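Local atomic coordinates of DyP-type peroxidase (Pleurotus ostreatus PC15, PDB entry 6FSK), a protein that probably uses peroxide to oxidise dyes and other substrates at a bound heme b, as a dye-decolorizing (DyP-type) peroxidase. Residues Phe239-Tyr244 with Ser387-Gly392; Trp283-Pro288 with Lys299-Ala304. The protein carries 1 engineered substitution. All coordinates share one frame; numbering follows the deposited sequence.

Interaction 1: Phe239-Tyr244 with Ser387-Gly392; sequences FLTFRY and SSIDDG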
# COMPACT_ATOMS: atom_id res chain seq x y z
N PHE A 239 8.03 0.53 -9.44
CA PHE A 239 6.65 0.17 -9.77
C PHE A 239 5.74 0.68 -8.67
O PHE A 239 5.90 0.37 -7.49
CB PHE A 239 6.45 -1.31 -9.96
CG PHE A 239 7.16 -1.90 -11.14
CD1 PHE A 239 6.56 -1.88 -12.36
CD2 PHE A 239 8.44 -2.44 -11.06
CE1 PHE A 239 7.16 -2.37 -13.47
CE2 PHE A 239 9.08 -2.89 -12.19
CZ PHE A 239 8.40 -2.92 -13.39
N LEU A 240 4.78 1.50 -9.11
CA LEU A 240 3.74 2.11 -8.28
C LEU A 240 2.47 1.28 -8.48
O LEU A 240 1.86 1.33 -9.58
CB LEU A 240 3.50 3.53 -8.75
CG LEU A 240 2.67 4.44 -7.88
CD1 LEU A 240 2.75 5.89 -8.31
CD2 LEU A 240 1.21 4.02 -7.79
N THR A 241 2.02 0.59 -7.45
CA THR A 241 0.67 -0.04 -7.44
C THR A 241 -0.31 0.90 -6.80
O THR A 241 -0.11 1.33 -5.67
CB THR A 241 0.73 -1.38 -6.69
OG1 THR A 241 1.52 -2.31 -7.42
CG2 THR A 241 -0.72 -1.93 -6.56
N PHE A 242 -1.42 1.21 -7.53
CA PHE A 242 -2.54 1.99 -6.99
C PHE A 242 -3.76 1.12 -6.83
O PHE A 242 -4.09 0.40 -7.77
CB PHE A 242 -2.89 3.16 -7.89
CG PHE A 242 -4.13 3.88 -7.48
CD1 PHE A 242 -4.18 4.64 -6.33
CD2 PHE A 242 -5.27 3.79 -8.26
CE1 PHE A 242 -5.36 5.34 -6.00
CE2 PHE A 242 -6.43 4.45 -7.87
CZ PHE A 242 -6.47 5.13 -6.74
N ARG A 243 -4.39 1.17 -5.65
CA ARG A 243 -5.66 0.45 -5.37
C ARG A 243 -6.61 1.40 -4.71
O ARG A 243 -6.31 2.02 -3.70
CB ARG A 243 -5.45 -0.78 -4.48
CG ARG A 243 -4.49 -1.79 -5.10
CD ARG A 243 -5.21 -2.79 -5.99
NE ARG A 243 -6.05 -3.77 -5.33
CZ ARG A 243 -7.05 -4.45 -5.89
NH1 ARG A 243 -7.46 -4.17 -7.11
NH2 ARG A 243 -7.68 -5.33 -5.15
N TYR A 244 -7.79 1.55 -5.32
CA TYR A 244 -8.82 2.45 -4.75
C TYR A 244 -9.72 1.66 -3.82
O TYR A 244 -10.58 0.88 -4.32
CB TYR A 244 -9.59 3.00 -5.93
CG TYR A 244 -10.51 4.16 -5.68
CD1 TYR A 244 -10.46 4.92 -4.56
CD2 TYR A 244 -11.36 4.57 -6.70
CE1 TYR A 244 -11.26 6.06 -4.41
CE2 TYR A 244 -12.17 5.66 -6.53
CZ TYR A 244 -12.09 6.42 -5.43
OH TYR A 244 -12.94 7.56 -5.30
N SER A 387 10.52 -2.86 -6.71
CA SER A 387 11.06 -3.09 -8.00
C SER A 387 10.44 -4.26 -8.69
O SER A 387 10.85 -4.64 -9.80
CB SER A 387 12.58 -3.26 -7.95
OG SER A 387 12.88 -4.44 -7.25
N SER A 388 9.40 -4.88 -8.09
CA SER A 388 8.73 -5.99 -8.71
C SER A 388 7.34 -6.12 -8.10
O SER A 388 7.17 -6.50 -6.95
CB SER A 388 9.47 -7.29 -8.49
OG SER A 388 8.81 -8.43 -9.00
N ILE A 389 6.33 -5.84 -8.90
CA ILE A 389 4.90 -6.12 -8.50
C ILE A 389 4.68 -7.62 -8.42
O ILE A 389 4.02 -8.15 -7.48
CB ILE A 389 3.93 -5.45 -9.48
CG1 ILE A 389 4.19 -3.96 -9.53
CG2 ILE A 389 2.46 -5.72 -9.05
CD1 ILE A 389 3.27 -3.25 -10.55
N ASP A 390 5.33 -8.36 -9.33
CA ASP A 390 5.22 -9.81 -9.33
C ASP A 390 5.71 -10.39 -7.98
O ASP A 390 5.04 -11.23 -7.38
CB ASP A 390 6.04 -10.46 -10.40
CG ASP A 390 5.52 -10.22 -11.81
OD1 ASP A 390 4.36 -9.84 -12.00
OD2 ASP A 390 6.37 -10.50 -12.77
N ASP A 391 6.80 -9.84 -7.47
CA ASP A 391 7.37 -10.36 -6.21
C ASP A 391 6.72 -9.76 -4.99
O ASP A 391 6.68 -10.40 -3.90
CB ASP A 391 8.88 -10.04 -6.07
CG ASP A 391 9.79 -10.79 -7.04
OD1 ASP A 391 9.38 -11.75 -7.70
OD2 ASP A 391 10.99 -10.37 -7.12
N GLY A 392 6.24 -8.52 -5.10
CA GLY A 392 5.68 -7.75 -4.04
C GLY A 392 4.16 -7.77 -3.93
O GLY A 392 3.56 -8.76 -3.60
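The flat side chain of F239 and the branched one of I389 cross at about a right angle, with CB of F239 lying 3.5 Å from CG1 of I389. I389 holds CG1 anti to its carbonyl carbon (chi1 -58°), and the extended chain then carries CD1 on to T241, 3.7 Å from OG1. T241 and F239 both point toward the 387-392 loop and together bracket the ethyl arm; the short threonine side chain lets CD1 lie against OG1. Phenylalanine suits its place because a broad ring can cover that arm with CG and CD1 and still reach the loop backbone. Its CD2-CE2 side turns its edge to S387 O, 3.5 Å from CE2, a carbonyl that also accepts a hydrogen bond from R230. Strand 238-247 pairs antiparallel with 379-386 in the large sheet of the ferredoxin-like DyP fold, and 387-392 is the loop through which the second strand runs into helix 393-401. An ST motif shapes that loop, S388 OG accepting from D391 N at 2.9 Å. G392, the N-cap of the helix, suits its place because a CB would fall 3.0 Å from S388 O. An alanine at F239 would keep the CB contact but, with the ring gone, would probably open a gap between I389 CD1 and the S387 carbonyl. I389 also touches Y469 of strand 462-472.

Interaction 2: Trp283-Pro288 with Lys299-Ala304; sequences WKSGAP and KLAADA
A301 CB is the bump of this contact, and the turn at S285-A287 is the hollow that receives it. The methyl group comes to 3.2 Å from S285 O and 3.3 Å from S285 OG, while A287 N, 3.4 Å from A301 CB, completes the rim. Alanine suits the place: with one carbon for a side chain, the helix can come so near that CA of A287 and CA of A301 are only 4.1 Å apart. The hollow owes its form to backbone and hydroxyl working together. W283 to G286 is a type I turn, and with G286 N bonded to W283 O and W283 N to A287 O it shows the pattern of a type I turn followed by a G1 bulge. G286 fills the bulge position with a positive phi of 108°, where a side chain would jam against the carbonyl before it. It also lies close to the side chain of I193, a heme-binding residue, and about 6 Å from the heme. The S285 hydroxyl stands between its own backbone N and carbonyl carbon (chi1 68°), which brings it back over the chain to accept from A287 N at 3.0 Å in a nearly straight ST-turn bond; the same hydroxyl also hydrogen-bonds OD1 of D296, its strongest polar partner. A second, apolar fit lies beside this socket. L300 and P288 reach toward each other tip to tip, CD2 of the leucine 3.9 Å from CD of the proline ring, and the A287 methyl sits near both helix side chains, 4.0 Å from A301 CB. The leucine branch suits this apolar patch, and P288 also touches F310.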
# COMPACT_ATOMS: atom_id res chain seq x y z
N TRP A 283 -3.15 -2.96 18.14
CA TRP A 283 -4.24 -2.15 18.67
C TRP A 283 -4.39 -0.90 17.80
O TRP A 283 -3.45 -0.53 17.06
CB TRP A 283 -3.86 -1.81 20.13
CG TRP A 283 -3.75 -2.99 20.99
CD1 TRP A 283 -2.61 -3.69 21.28
CD2 TRP A 283 -4.81 -3.67 21.71
NE1 TRP A 283 -2.90 -4.77 22.11
CE2 TRP A 283 -4.22 -4.75 22.41
CE3 TRP A 283 -6.16 -3.44 21.87
CZ2 TRP A 283 -4.97 -5.63 23.22
CZ3 TRP A 283 -6.89 -4.29 22.69
CH2 TRP A 283 -6.29 -5.40 23.32
N LYS A 284 -5.53 -0.24 17.93
CA LYS A 284 -5.78 1.00 17.17
C LYS A 284 -4.71 2.02 17.38
O LYS A 284 -4.36 2.76 16.46
CB LYS A 284 -7.19 1.50 17.47
CG LYS A 284 -8.28 0.73 16.77
CD LYS A 284 -9.64 1.34 17.03
CE LYS A 284 -10.73 0.59 16.32
NZ LYS A 284 -12.08 1.16 16.56
N SER A 285 -4.16 2.09 18.60
CA SER A 285 -3.04 2.97 18.86
C SER A 285 -1.76 2.75 18.04
O SER A 285 -0.95 3.67 17.92
CB SER A 285 -2.61 2.74 20.31
OG SER A 285 -2.03 1.46 20.52
N GLY A 286 -1.57 1.53 17.52
CA GLY A 286 -0.38 1.12 16.85
C GLY A 286 0.45 0.16 17.67
O GLY A 286 1.43 -0.40 17.20
N ALA A 287 0.08 -0.07 18.94
CA ALA A 287 0.86 -0.98 19.75
C ALA A 287 0.73 -2.43 19.17
O ALA A 287 -0.38 -2.89 18.98
CB ALA A 287 0.40 -0.96 21.20
N PRO A 288 1.83 -3.13 18.96
CA PRO A 288 1.76 -4.43 18.38
C PRO A 288 1.31 -5.42 19.39
O PRO A 288 1.83 -5.44 20.52
CB PRO A 288 3.16 -4.68 17.90
CG PRO A 288 4.02 -3.81 18.80
CD PRO A 288 3.22 -2.68 19.13
N LYS A 299 1.69 4.19 25.17
CA LYS A 299 3.04 4.73 25.25
C LYS A 299 3.99 3.96 24.31
O LYS A 299 4.84 4.58 23.60
CB LYS A 299 3.57 4.62 26.68
CG LYS A 299 5.04 5.01 26.84
CD LYS A 299 5.56 5.08 28.28
CE LYS A 299 6.94 5.75 28.26
NZ LYS A 299 7.32 6.32 29.57
N LEU A 300 3.82 2.65 24.30
CA LEU A 300 4.58 1.78 23.38
C LEU A 300 4.24 2.20 21.96
O LEU A 300 5.15 2.30 21.10
CB LEU A 300 4.22 0.29 23.60
CG LEU A 300 4.72 -0.70 22.57
CD1 LEU A 300 6.21 -0.72 22.43
CD2 LEU A 300 4.21 -2.10 22.88
N ALA A 301 2.96 2.36 21.71
CA ALA A 301 2.47 2.72 20.36
C ALA A 301 3.20 3.98 19.82
O ALA A 301 3.54 4.03 18.66
CB ALA A 301 0.99 2.89 20.36
N ALA A 302 3.38 4.96 20.66
CA ALA A 302 3.88 6.26 20.24
C ALA A 302 5.39 6.25 20.12
O ALA A 302 5.93 7.22 19.64
CB ALA A 302 3.51 7.28 21.32
N ASP A 303 6.08 5.17 20.50
CA ASP A 303 7.54 5.13 20.49
C ASP A 303 8.05 4.29 19.29
O ASP A 303 8.06 3.05 19.35
CB ASP A 303 8.01 4.48 21.79
CG ASP A 303 9.56 4.52 22.01
OD1 ASP A 303 10.28 4.95 21.06
OD2 ASP A 303 10.03 4.13 23.13
N ALA A 304 8.53 4.99 18.26
CA ALA A 304 9.10 4.36 17.08
C ALA A 304 10.29 3.50 17.40
O ALA A 304 10.60 2.61 16.57
CB ALA A 304 9.47 5.36 15.98

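Well after the first strands of the sheet, the chain lays down strand 238-247, which carries the opening segment of interaction 1. It then passes through helices 249-258 and 268-280 and makes the turn at 283-288. Ten residues separate this from 299-304, the last of them already in helix 298-302, which folds back on the turn, so interaction 2 closes a short local loop. The chain goes on past H329, the axial ligand of the heme iron, and strands 354-360 and 379-386 before 387-392 closes the long loop of interaction 1. Interaction 2 is thus nested within interaction 1. Their nearest atoms are about 20 Å apart: one joins the central sheet to a strand-helix connection, the other a turn to a helix.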